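Local structure of valine-pyruvate aminotransferase (Salmonella typhimurium, 3G7Q) at residues G39-I44 with G252-R257; P45-Y50 with E304-P309; T56-S61 with G286-C291; A85-E90 with D298-S303; Q108-Y113 with I243-L248. The protein catalyses the pyridoxal phosphate-dependent transfer of an amino group from valine to pyruvate, a reaction that probably serves alanine biosynthesis. All coordinates share one frame; numbering follows the deposited sequence.

Interaction 1: G39-I44 with G252-R257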
# COMPACT_ATOMS: atom_id res chain seq x y z
N GLY A 39 7.75 -4.33 -16.63
CA GLY A 39 7.67 -2.90 -16.64
C GLY A 39 8.68 -2.25 -15.73
O GLY A 39 8.48 -1.11 -15.31
N ASN A 40 9.76 -2.94 -15.43
CA ASN A 40 10.77 -2.31 -14.58
C ASN A 40 11.74 -1.41 -15.31
O ASN A 40 12.14 -1.69 -16.45
CB ASN A 40 11.52 -3.37 -13.82
CG ASN A 40 10.63 -4.08 -12.81
OD1 ASN A 40 9.72 -3.48 -12.21
ND2 ASN A 40 10.88 -5.35 -12.62
N PRO A 41 12.18 -0.34 -14.65
CA PRO A 41 13.13 0.54 -15.27
C PRO A 41 14.53 -0.07 -15.32
O PRO A 41 14.80 -1.16 -14.78
CB PRO A 41 13.11 1.79 -14.35
CG PRO A 41 12.70 1.27 -13.04
CD PRO A 41 11.78 0.10 -13.30
N ALA A 42 15.41 0.64 -15.99
CA ALA A 42 16.79 0.24 -16.11
C ALA A 42 17.58 0.51 -14.85
O ALA A 42 17.15 1.26 -13.99
CB ALA A 42 17.42 1.01 -17.29
N HIS A 43 18.73 -0.15 -14.73
CA HIS A 43 19.69 0.15 -13.68
C HIS A 43 20.79 0.99 -14.33
O HIS A 43 21.74 0.45 -14.89
CB HIS A 43 20.28 -1.11 -13.08
CG HIS A 43 19.25 -1.95 -12.41
ND1 HIS A 43 18.78 -1.67 -11.14
CD2 HIS A 43 18.58 -3.04 -12.84
CE1 HIS A 43 17.88 -2.58 -10.81
NE2 HIS A 43 17.74 -3.42 -11.82
N ILE A 44 20.66 2.30 -14.25
CA ILE A 44 21.59 3.20 -14.90
C ILE A 44 22.77 3.34 -13.98
O ILE A 44 22.60 3.76 -12.81
CB ILE A 44 20.94 4.57 -15.21
CG1 ILE A 44 19.70 4.38 -16.09
CG2 ILE A 44 21.98 5.52 -15.81
CD1 ILE A 44 18.89 5.68 -16.39
N GLY A 252 14.13 4.98 -10.89
CA GLY A 252 15.07 3.90 -10.61
C GLY A 252 14.97 3.42 -9.16
O GLY A 252 15.93 2.85 -8.63
N LEU A 253 13.82 3.64 -8.54
CA LEU A 253 13.56 3.24 -7.17
C LEU A 253 12.30 2.37 -7.10
O LEU A 253 11.39 2.66 -6.33
CB LEU A 253 13.41 4.48 -6.28
CG LEU A 253 14.66 5.37 -6.16
CD1 LEU A 253 14.36 6.69 -5.45
CD2 LEU A 253 15.82 4.59 -5.44
N PRO A 254 12.27 1.29 -7.90
CA PRO A 254 11.07 0.46 -7.95
C PRO A 254 10.76 -0.24 -6.62
O PRO A 254 9.64 -0.70 -6.43
CB PRO A 254 11.40 -0.55 -9.05
CG PRO A 254 12.88 -0.68 -9.00
CD PRO A 254 13.32 0.73 -8.77
N GLY A 255 11.75 -0.28 -5.73
CA GLY A 255 11.59 -0.81 -4.38
C GLY A 255 11.05 0.19 -3.37
O GLY A 255 10.76 -0.18 -2.23
N SER A 256 10.96 1.47 -3.73
CA SER A 256 10.33 2.45 -2.84
C SER A 256 8.85 2.39 -3.23
O SER A 256 8.49 1.86 -4.27
CB SER A 256 10.81 3.86 -3.07
OG SER A 256 10.26 4.34 -4.29
N ARG A 257 7.98 2.95 -2.43
CA ARG A 257 6.57 2.86 -2.78
C ARG A 257 6.03 4.21 -2.56
O ARG A 257 5.49 4.48 -1.47
CB ARG A 257 5.89 1.82 -1.87
CG ARG A 257 6.16 0.38 -2.25
CD ARG A 257 5.53 0.03 -3.59
NE ARG A 257 5.60 -1.40 -3.87
CZ ARG A 257 6.68 -2.05 -4.29
NH1 ARG A 257 7.84 -1.41 -4.45
NH2 ARG A 257 6.62 -3.36 -4.51
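Pro41 and Gly252 bring two irregular backbones together, with 6.1 Å between Pro41 CA and Gly252 CA; no hydrogen bond spans the gap. The touching is done by the pyrrolidine ring of Pro41, whose CB is directed toward 252-257. Its CG sits 4.3 Å from Gly252 CA, while its CD comes equally near, 4.3 Å, to CB of Pro254, so one proline ring rests on bare backbone and on the ring of a second proline. Both contacts are loose van der Waals touches. Gly252 has phi 107°, a backbone conformation that glycine reaches readily. From Leu253 to Ser256 the chain then makes a type I beta turn, closed by Ser256 N to Leu253 O at 2.9 Å. The same carbonyl takes a second proton from the side chain, Ser256 OG to Leu253 O at 2.9 Å in the carbonyl plane; chi1 of 73° swings the hydroxyl back over the turn, and the two bonds hold this oxygen, and with it the turn that carries Pro254. Beyond the turn, Arg257 NH1 makes a weak bond of 3.3 Å to Ser256 O. In this aminotransferase, probably of class I, 252-257 joins strands 242-247 and 259-262 of the seven-stranded sheet, whereas 39-44 leads into helix 45-61, with Ile44 as its N-cap residue. Gly39 O accepts a hydrogen bond from Lys250 NZ, and Ala42 N bonds to Tyr311 OH of helix 299-325. The second subunit closes over both loops: its Tyr71 packs on Asn40, and its Cys69 on Pro254.

Interaction 2: P45-Y50 with E304-P309. With EDO (1,2-ethanediol), chain E.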
# COMPACT_ATOMS: atom_id res chain seq x y z
N PRO A 45 23.97 2.97 -14.46
CA PRO A 45 25.15 3.04 -13.55
C PRO A 45 25.32 4.34 -12.79
O PRO A 45 25.55 4.30 -11.58
CB PRO A 45 26.32 2.78 -14.50
CG PRO A 45 25.74 1.90 -15.54
CD PRO A 45 24.35 2.43 -15.78
N ALA A 46 25.16 5.49 -13.46
CA ALA A 46 25.30 6.78 -12.81
C ALA A 46 24.24 6.99 -11.73
O ALA A 46 24.52 7.62 -10.68
CB ALA A 46 25.25 7.94 -13.86
N MSE A 47 23.04 6.46 -11.96
CA MSE A 47 21.95 6.56 -10.96
C MSE A 47 22.22 5.65 -9.78
O MSE A 47 21.98 6.04 -8.63
CB MSE A 47 20.58 6.30 -11.58
CG MSE A 47 20.17 7.33 -12.62
SE MSE A 47 20.07 9.15 -11.95
CE MSE A 47 18.70 8.88 -10.60
N GLN A 48 22.71 4.44 -10.03
CA GLN A 48 23.02 3.53 -8.92
C GLN A 48 24.10 4.14 -8.04
O GLN A 48 24.01 4.09 -6.80
CB GLN A 48 23.42 2.17 -9.45
CG GLN A 48 22.32 1.43 -10.24
CD GLN A 48 21.09 1.02 -9.43
OE1 GLN A 48 20.06 0.66 -10.00
NE2 GLN A 48 21.21 1.04 -8.10
N ASP A 49 25.10 4.76 -8.66
CA ASP A 49 26.16 5.43 -7.90
C ASP A 49 25.58 6.59 -7.09
O ASP A 49 25.91 6.76 -5.91
CB ASP A 49 27.25 5.99 -8.84
CG ASP A 49 28.06 4.90 -9.54
OD1 ASP A 49 28.01 3.71 -9.13
OD2 ASP A 49 28.77 5.25 -10.50
N TYR A 50 24.72 7.39 -7.72
CA TYR A 50 24.06 8.50 -7.04
C TYR A 50 23.28 8.01 -5.82
O TYR A 50 23.44 8.53 -4.74
CB TYR A 50 23.10 9.24 -7.98
CG TYR A 50 22.39 10.35 -7.25
CD1 TYR A 50 22.97 11.61 -7.11
CD2 TYR A 50 21.14 10.12 -6.67
CE1 TYR A 50 22.32 12.62 -6.42
CE2 TYR A 50 20.50 11.11 -5.97
CZ TYR A 50 21.07 12.35 -5.85
OH TYR A 50 20.40 13.33 -5.15
N GLU A 304 16.63 15.15 -16.32
CA GLU A 304 16.94 15.71 -17.65
C GLU A 304 18.31 15.34 -18.20
O GLU A 304 18.44 15.13 -19.42
CB GLU A 304 16.78 17.25 -17.65
CG GLU A 304 17.03 17.98 -19.02
CD GLU A 304 15.95 17.76 -20.14
OE1 GLU A 304 14.76 17.54 -19.84
OE2 GLU A 304 16.29 17.82 -21.34
N THR A 305 19.32 15.22 -17.34
CA THR A 305 20.69 15.01 -17.83
C THR A 305 21.27 13.61 -17.73
O THR A 305 22.29 13.32 -18.34
CB THR A 305 21.64 15.98 -17.10
OG1 THR A 305 21.79 15.59 -15.75
CG2 THR A 305 21.08 17.41 -17.15
N VAL A 306 20.62 12.74 -16.98
CA VAL A 306 21.13 11.37 -16.82
C VAL A 306 20.10 10.35 -17.30
O VAL A 306 20.39 9.51 -18.17
CB VAL A 306 21.50 11.10 -15.35
CG1 VAL A 306 21.90 9.62 -15.15
CG2 VAL A 306 22.63 12.04 -14.89
N ILE A 307 18.90 10.44 -16.75
CA ILE A 307 17.84 9.49 -17.09
C ILE A 307 17.36 9.61 -18.54
O ILE A 307 17.44 8.64 -19.29
CB ILE A 307 16.66 9.64 -16.11
CG1 ILE A 307 17.10 9.25 -14.68
CG2 ILE A 307 15.48 8.77 -16.55
CD1 ILE A 307 16.05 9.51 -13.61
N LYS A 308 16.86 10.78 -18.93
CA LYS A 308 16.33 10.91 -20.28
C LYS A 308 17.35 10.48 -21.37
O LYS A 308 17.01 9.70 -22.25
CB LYS A 308 15.85 12.34 -20.54
CG LYS A 308 15.35 12.57 -21.95
CD LYS A 308 14.81 13.98 -22.12
CE LYS A 308 14.71 14.36 -23.58
NZ LYS A 308 14.12 15.72 -23.77
N PRO A 309 18.58 10.99 -21.33
CA PRO A 309 19.52 10.58 -22.40
C PRO A 309 19.85 9.09 -22.45
O PRO A 309 20.11 8.55 -23.53
CB PRO A 309 20.78 11.39 -22.13
CG PRO A 309 20.44 12.33 -21.09
CD PRO A 309 19.21 11.96 -20.41
C1 EDO E . 14.40 14.74 -27.42
O1 EDO E . 13.53 15.26 -26.36
C2 EDO E . 15.24 13.52 -26.97
O2 EDO E . 16.60 13.96 -26.70
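No ring, amide or carboxylate lies between Met47 and Val306; their contact has no flat faces or edges and is aliphatic throughout, apart from one selenium. Met47, a selenomethionine, supplies most of it. Its chain is bent at chi2 and chi3, about -60° each, and this hook turns SE onto helix 304-309, 3.7 Å from Val306 CG1 and 4.0 Å from Ile307 CG1. The terminal Met47 CE continues to Ile307 CD1 at 4.1 Å. The Met47 and Ile307 side chains cross at about a right angle. On Val306, CG1 is the branch used: it stands anti to the backbone N (chi1 174°) and also meets Ala46 CB at 4.0 Å, so that one methyl group fits against two successive residues of the other helix. The first turns of helix 45-61 pack against an inner part of helix 299-325, the axes of the short segments 10.0 Å apart with an angle of 134° between their directions; the longer helix has a wider pi-type turn at 304-307 and a kink at Pro309. Leu302, one turn earlier on that helix, also packs on Met47, and Ile307 reaches Ile229 and Leu251 in loops. On the outer side, Lys308 is modelled in two conformers; in the one described it extends fully and its NZ donates to O1 of a 1,2-ethanediol, probably from the crystallisation liquor, at 2.7 Å, a bond that is doubtful because it rests on this conformer.

Interaction 3: T56-S61 with G286-C291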
# COMPACT_ATOMS: atom_id res chain seq x y z
N THR A 56 24.24 6.52 1.66
CA THR A 56 25.36 6.58 2.59
C THR A 56 25.26 7.85 3.43
O THR A 56 25.39 7.80 4.67
CB THR A 56 26.71 6.46 1.87
OG1 THR A 56 26.81 5.16 1.25
CG2 THR A 56 27.88 6.68 2.83
N ASP A 57 25.00 8.98 2.79
CA ASP A 57 24.88 10.25 3.53
C ASP A 57 23.70 10.25 4.49
O ASP A 57 23.81 10.73 5.62
CB ASP A 57 24.68 11.42 2.57
CG ASP A 57 25.89 11.69 1.69
OD1 ASP A 57 27.00 11.23 1.99
OD2 ASP A 57 25.70 12.38 0.68
N MSE A 58 22.57 9.73 4.01
CA MSE A 58 21.34 9.69 4.82
C MSE A 58 21.45 8.77 6.02
O MSE A 58 20.92 9.10 7.08
CB MSE A 58 20.14 9.32 3.95
CG MSE A 58 19.78 10.38 2.94
SE MSE A 58 18.31 9.85 1.81
CE MSE A 58 16.82 9.84 3.20
N VAL A 59 22.11 7.63 5.87
CA VAL A 59 22.29 6.74 7.00
C VAL A 59 23.22 7.40 8.02
O VAL A 59 22.94 7.41 9.22
CB VAL A 59 22.82 5.37 6.60
CG1 VAL A 59 23.13 4.55 7.84
CG2 VAL A 59 21.80 4.65 5.73
N GLU A 60 24.31 8.00 7.53
CA GLU A 60 25.28 8.66 8.42
C GLU A 60 24.70 9.87 9.15
O GLU A 60 25.07 10.13 10.29
CB GLU A 60 26.56 9.04 7.64
CG GLU A 60 27.37 7.81 7.19
CD GLU A 60 28.61 8.10 6.30
OE1 GLU A 60 28.79 9.25 5.83
OE2 GLU A 60 29.38 7.14 6.07
N SER A 61 23.77 10.59 8.53
CA SER A 61 23.17 11.77 9.18
C SER A 61 22.00 11.45 10.10
O SER A 61 21.49 12.35 10.77
CB SER A 61 22.69 12.75 8.12
OG SER A 61 21.61 12.22 7.38
N GLY A 286 11.14 6.33 0.61
CA GLY A 286 10.85 7.06 -0.64
C GLY A 286 10.67 8.54 -0.42
O GLY A 286 11.42 9.34 -1.00
N PRO A 287 9.67 8.93 0.39
CA PRO A 287 9.51 10.34 0.70
C PRO A 287 10.77 11.03 1.22
O PRO A 287 11.04 12.17 0.83
CB PRO A 287 8.40 10.36 1.75
CG PRO A 287 7.64 9.10 1.51
CD PRO A 287 8.61 8.11 0.99
N ALA A 288 11.55 10.35 2.07
CA ALA A 288 12.76 10.95 2.63
C ALA A 288 13.79 11.18 1.54
O ALA A 288 14.43 12.25 1.48
CB ALA A 288 13.34 10.09 3.79
N MSE A 289 13.96 10.20 0.66
CA MSE A 289 14.90 10.34 -0.45
C MSE A 289 14.48 11.46 -1.38
O MSE A 289 15.32 12.23 -1.84
CB MSE A 289 15.02 9.03 -1.22
CG MSE A 289 15.73 7.97 -0.39
SE MSE A 289 15.76 6.30 -1.32
CE MSE A 289 17.27 6.60 -2.58
N MSE A 290 13.18 11.56 -1.67
CA MSE A 290 12.68 12.65 -2.51
C MSE A 290 12.93 14.01 -1.87
O MSE A 290 13.35 14.94 -2.55
CB MSE A 290 11.19 12.52 -2.75
CG MSE A 290 10.80 11.46 -3.72
SE MSE A 290 8.97 11.75 -4.31
CE MSE A 290 9.14 13.20 -4.85
N CYS A 291 12.65 14.13 -0.58
CA CYS A 291 12.90 15.39 0.11
C CYS A 291 14.35 15.82 -0.05
O CYS A 291 14.65 16.98 -0.34
CB CYS A 291 12.60 15.31 1.61
SG CYS A 291 10.90 15.42 2.08
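Met58 CE, the methyl end of a selenomethionine, butts against Ala288 CB at 3.5 Å, the closest touch between helices 56-61 and 286-291. The same CE also lies 3.7 Å from Ala288 C and 3.8 Å from Met289 N, so the methyl settles on the backbone of the second helix as well as on its alanine. One atom back, Met58 SE faces Met289 CG at 3.9 Å. The two selenomethionine side chains cross at about a right angle, and Met289 meets its partner with the middle of its chain. The reach of Met58 follows from its torsions: CG lies beside the backbone N, the chain runs straight through chi2 (178°), and only chi3 (68°) bends, which carries SE and CE across a gap of 8.3 Å between Met58 CA and Met289 CA. All three touching residues are buried, and no hydrogen bond crosses between the segments. In the next shell, Gln75 packs on both Met58 and Ala288, and Phe51 and Leu55, earlier on helix 45-61, press on Met289. A salt bridge from Asp57 OD2 to Arg296 NH1 joins the first helix to the chain just past helix 285-295. Farther out, helix 77-92 lies against Pro287, Met290 and Cys291, helix 63-69 touches Val59 and Ala288, and the second subunit packs its Val59 on Val59 and its Leu68 on Met289.

Interaction 4: A85-E90 with D298-S303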
# COMPACT_ATOMS: atom_id res chain seq x y z
N ALA A 85 5.20 20.76 -3.23
CA ALA A 85 4.45 21.98 -3.52
C ALA A 85 5.41 23.09 -3.96
O ALA A 85 5.21 23.71 -5.02
CB ALA A 85 3.61 22.43 -2.30
N VAL A 86 6.46 23.33 -3.17
CA VAL A 86 7.45 24.36 -3.51
C VAL A 86 8.11 24.06 -4.85
O VAL A 86 8.25 24.96 -5.69
CB VAL A 86 8.51 24.54 -2.39
CG1 VAL A 86 9.60 25.48 -2.82
CG2 VAL A 86 7.84 25.08 -1.11
N LEU A 87 8.46 22.80 -5.09
CA LEU A 87 9.07 22.41 -6.36
C LEU A 87 8.20 22.75 -7.56
O LEU A 87 8.69 23.35 -8.55
CB LEU A 87 9.33 20.91 -6.39
CG LEU A 87 9.90 20.31 -7.68
CD1 LEU A 87 11.32 20.81 -7.88
CD2 LEU A 87 9.86 18.77 -7.64
N LEU A 88 6.93 22.37 -7.49
CA LEU A 88 6.01 22.58 -8.62
C LEU A 88 5.66 24.05 -8.80
O LEU A 88 5.57 24.55 -9.94
CB LEU A 88 4.76 21.70 -8.50
CG LEU A 88 5.01 20.19 -8.59
CD1 LEU A 88 3.71 19.44 -8.29
CD2 LEU A 88 5.63 19.72 -9.95
N ARG A 89 5.48 24.75 -7.69
CA ARG A 89 5.26 26.18 -7.72
C ARG A 89 6.42 26.93 -8.38
O ARG A 89 6.21 27.75 -9.28
CB ARG A 89 5.08 26.74 -6.31
CG ARG A 89 3.80 26.36 -5.62
CD ARG A 89 3.84 26.74 -4.15
NE ARG A 89 3.60 28.14 -3.94
CZ ARG A 89 2.39 28.72 -4.00
NH1 ARG A 89 1.30 28.01 -4.31
NH2 ARG A 89 2.27 30.02 -3.78
N GLU A 90 7.65 26.65 -7.95
CA GLU A 90 8.81 27.42 -8.45
C GLU A 90 9.36 26.99 -9.80
O GLU A 90 9.93 27.82 -10.50
CB GLU A 90 9.94 27.45 -7.41
CG GLU A 90 9.64 28.33 -6.20
CD GLU A 90 9.38 29.79 -6.58
OE1 GLU A 90 10.21 30.40 -7.30
OE2 GLU A 90 8.34 30.32 -6.15
N ASP A 298 18.68 18.07 -7.14
CA ASP A 298 19.11 16.96 -7.98
C ASP A 298 17.98 16.29 -8.75
O ASP A 298 18.24 15.61 -9.74
CB ASP A 298 19.76 15.88 -7.13
CG ASP A 298 21.10 16.30 -6.57
OD1 ASP A 298 21.76 17.15 -7.19
OD2 ASP A 298 21.47 15.73 -5.52
N LEU A 299 16.73 16.45 -8.31
CA LEU A 299 15.65 15.65 -8.90
C LEU A 299 15.42 15.96 -10.38
O LEU A 299 15.43 15.07 -11.24
CB LEU A 299 14.38 15.80 -8.05
CG LEU A 299 13.14 15.00 -8.46
CD1 LEU A 299 13.46 13.51 -8.49
CD2 LEU A 299 11.96 15.35 -7.52
N LEU A 300 15.24 17.24 -10.70
CA LEU A 300 15.07 17.63 -12.09
C LEU A 300 16.35 17.44 -12.91
O LEU A 300 16.30 16.97 -14.05
CB LEU A 300 14.58 19.11 -12.17
CG LEU A 300 13.06 19.33 -11.99
CD1 LEU A 300 12.51 18.58 -10.80
CD2 LEU A 300 12.69 20.82 -11.90
N ARG A 301 17.51 17.78 -12.33
CA ARG A 301 18.78 17.64 -13.03
C ARG A 301 19.04 16.20 -13.50
O ARG A 301 19.48 15.94 -14.64
CB ARG A 301 19.94 18.06 -12.10
CG ARG A 301 21.34 17.91 -12.70
CD ARG A 301 22.44 18.40 -11.74
NE ARG A 301 22.58 17.57 -10.55
CZ ARG A 301 23.25 16.42 -10.51
NH1 ARG A 301 23.85 15.93 -11.59
NH2 ARG A 301 23.34 15.73 -9.38
N LEU A 302 18.80 15.27 -12.60
CA LEU A 302 19.07 13.86 -12.90
C LEU A 302 18.09 13.36 -13.95
O LEU A 302 18.48 12.64 -14.87
CB LEU A 302 19.00 13.02 -11.63
CG LEU A 302 20.16 13.22 -10.65
CD1 LEU A 302 19.85 12.41 -9.38
CD2 LEU A 302 21.53 12.87 -11.27
N SER A 303 16.83 13.78 -13.83
CA SER A 303 15.84 13.40 -14.84
C SER A 303 16.24 13.88 -16.22
O SER A 303 16.22 13.14 -17.21
CB SER A 303 14.47 13.98 -14.45
OG SER A 303 13.98 13.42 -13.22
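Leu87 carries the whole apolar contact from its side, dividing its two methyl groups between neighbouring leucines. Its CD1 meets Leu300 CD1 at 3.9 Å, and its CD2 meets Leu299 CD2 at 4.0 Å. CD2 also lies 4.1 Å from Leu300 CD1, so that methyl of Leu300 sits against both branches of Leu87. With CG anti to the backbone N (chi1 177°), Leu87 projects out to its partners; it slides past Leu300 in the opposite direction and crosses Leu299 at about a right angle. Leu299 also packs on Phe226 and Leu251. No hydrogen bond or salt bridge joins the two segments; within 298-303, Arg301 NH2 forms a salt bridge of 3.1 Å with Asp298 OD1, which lies in the guanidinium plane but is met from well above its own carboxylate plane. The other oxygen, Asp298 OD2, is hydrogen-bonded to Tyr50 OH on helix 45-61, so both ends of the carboxylate are engaged. Ser303 OG donates to Leu299 O at 3.0 Å, while Ser303 N reaches that oxygen from the opposite face. This is plain helix-helix packing, one leucine set against two, here joining helix 77-92 to the start of helix 299-325, consistent with the long helix that leads to the C-terminal domain in class I aminotransferases.

Interaction 5: Q108-Y113 with I243-L248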
# COMPACT_ATOMS: atom_id res chain seq x y z
N GLN A 108 -0.71 2.33 -9.02
CA GLN A 108 -1.84 1.43 -9.06
C GLN A 108 -2.82 1.64 -7.91
O GLN A 108 -4.04 1.56 -8.12
CB GLN A 108 -1.31 0.01 -9.13
CG GLN A 108 -2.36 -0.99 -9.54
CD GLN A 108 -1.78 -2.24 -10.22
OE1 GLN A 108 -0.57 -2.37 -10.42
NE2 GLN A 108 -2.66 -3.17 -10.59
N SER A 109 -2.33 1.89 -6.70
CA SER A 109 -3.21 2.20 -5.57
C SER A 109 -3.88 3.57 -5.79
O SER A 109 -5.02 3.80 -5.40
CB SER A 109 -2.44 2.19 -4.26
OG SER A 109 -1.36 3.12 -4.32
N ALA A 110 -3.14 4.50 -6.39
CA ALA A 110 -3.70 5.79 -6.74
C ALA A 110 -4.96 5.62 -7.61
O ALA A 110 -6.00 6.18 -7.29
CB ALA A 110 -2.66 6.62 -7.47
N PHE A 111 -4.88 4.82 -8.67
CA PHE A 111 -6.05 4.64 -9.54
C PHE A 111 -7.20 3.89 -8.88
O PHE A 111 -8.37 4.20 -9.14
CB PHE A 111 -5.63 4.07 -10.89
CG PHE A 111 -4.92 5.08 -11.72
CD1 PHE A 111 -5.63 6.01 -12.46
CD2 PHE A 111 -3.54 5.18 -11.69
CE1 PHE A 111 -4.98 6.97 -13.19
CE2 PHE A 111 -2.89 6.14 -12.41
CZ PHE A 111 -3.62 7.04 -13.16
N PHE A 112 -6.88 2.95 -7.99
CA PHE A 112 -7.91 2.26 -7.24
C PHE A 112 -8.75 3.27 -6.45
O PHE A 112 -9.97 3.17 -6.42
CB PHE A 112 -7.28 1.23 -6.28
CG PHE A 112 -8.29 0.46 -5.50
CD1 PHE A 112 -9.04 -0.54 -6.11
CD2 PHE A 112 -8.51 0.73 -4.16
CE1 PHE A 112 -9.99 -1.25 -5.39
CE2 PHE A 112 -9.44 0.04 -3.45
CZ PHE A 112 -10.18 -0.96 -4.05
N TYR A 113 -8.10 4.24 -5.81
CA TYR A 113 -8.85 5.27 -5.10
C TYR A 113 -9.69 6.13 -6.06
O TYR A 113 -10.87 6.36 -5.82
CB TYR A 113 -7.95 6.21 -4.28
CG TYR A 113 -7.21 5.54 -3.15
CD1 TYR A 113 -7.89 4.79 -2.20
CD2 TYR A 113 -5.83 5.69 -3.00
CE1 TYR A 113 -7.22 4.17 -1.15
CE2 TYR A 113 -5.16 5.08 -1.94
CZ TYR A 113 -5.86 4.31 -1.03
OH TYR A 113 -5.19 3.70 0.01
N ILE A 243 -6.42 15.83 -12.38
CA ILE A 243 -5.85 14.99 -11.34
C ILE A 243 -4.59 14.40 -11.97
O ILE A 243 -4.69 13.67 -12.94
CB ILE A 243 -6.80 13.87 -10.88
CG1 ILE A 243 -8.15 14.46 -10.39
CG2 ILE A 243 -6.16 13.04 -9.75
CD1 ILE A 243 -9.19 13.38 -10.08
N LEU A 244 -3.43 14.72 -11.41
CA LEU A 244 -2.15 14.32 -11.97
C LEU A 244 -1.45 13.31 -11.08
O LEU A 244 -1.19 13.62 -9.92
CB LEU A 244 -1.32 15.60 -12.13
CG LEU A 244 0.11 15.61 -12.67
CD1 LEU A 244 0.16 14.88 -13.97
CD2 LEU A 244 0.56 17.07 -12.81
N CYS A 245 -1.12 12.12 -11.61
CA CYS A 245 -0.48 11.06 -10.83
C CYS A 245 0.98 10.98 -11.22
O CYS A 245 1.31 10.89 -12.41
CB CYS A 245 -1.15 9.72 -11.08
SG CYS A 245 -2.91 9.76 -10.62
N MSE A 246 1.85 11.02 -10.21
CA MSE A 246 3.29 10.93 -10.40
C MSE A 246 3.81 9.81 -9.52
O MSE A 246 3.11 9.30 -8.65
CB MSE A 246 3.96 12.28 -10.09
CG MSE A 246 3.46 13.43 -10.99
SE MSE A 246 4.42 15.06 -10.57
CE MSE A 246 6.12 14.49 -11.96
N SER A 247 5.06 9.43 -9.73
CA SER A 247 5.62 8.32 -8.98
C SER A 247 7.11 8.44 -8.91
O SER A 247 7.73 9.06 -9.75
CB SER A 247 5.25 7.01 -9.70
OG SER A 247 5.82 5.88 -9.04
N LEU A 248 7.69 7.84 -7.88
CA LEU A 248 9.14 7.80 -7.73
C LEU A 248 9.77 6.57 -8.40
O LEU A 248 10.95 6.58 -8.70
CB LEU A 248 9.43 7.75 -6.23
CG LEU A 248 10.82 7.97 -5.68
CD1 LEU A 248 11.47 9.24 -6.20
CD2 LEU A 248 10.68 7.99 -4.14
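Ala110 and Cys245 mark where helix 108-113 passes nearest to strand 243-247, their CA atoms 7.4 Å apart. The helix belongs to 107-118 and lies on one side of the mixed seven-stranded sheet, whose strand order, 1-7-6-5-4-2-3, is that of the large domain of fold type I pyridoxal phosphate enzymes. Within the sheet the strand lies between 216-219, parallel to it, and 259-262, antiparallel; Cys245 has backbone hydrogen bonds with Ile218 and Asn220 on the parallel side. Its side chain points at the helix and is the strand's point of contact. The sulfur and the Phe111 ring form a sulfur-aromatic contact: SG is 4.3 Å from the ring centroid, 33° off the ring normal, an oblique position. The nearest ring atoms belong to the far end of the ring, Phe111 CZ at 3.8 Å and CE2 at 4.0 Å from Cys245 SG, and CB of Cys245 follows at 4.2 Å from CZ. The CB of Phe111 does not itself aim at the strand; with chi1 at -72°, CG lies beside the backbone N and the ring swings back so that its tip comes near. All three touching residues are buried. Leu114, one turn on, also covers Cys245, and Ile261 of the antiparallel neighbour touches Ala110. On the helix, Cys245 SG also meets Ala110 CB, at 4.5 Å.

Overall arrangement
Interactions 1 to 4 gather round three helices, 45-61, 285-295 and 299-325. Interactions 2 and 3, centres 18 Å apart, share helix 45-61; interactions 2 and 4, centres 16 Å apart, share helix 299-325. Interaction 1 touches interaction 2 through Ile44 and Ile307, and interaction 3 through Leu253 and Met289. Interaction 5 lies deeper, on the seven-stranded sheet, its centre about 24 Å from that of interaction 2, yet Leu248 packs on Met290 of interaction 3. Along the chain the first segments run 1 to 5, but the second come as 5, 1, 3, 4, 2. N-terminal elements are sewn to the sheet and later helices; all but interaction 4 touch the second subunit, interaction 2 through Gln48 alone.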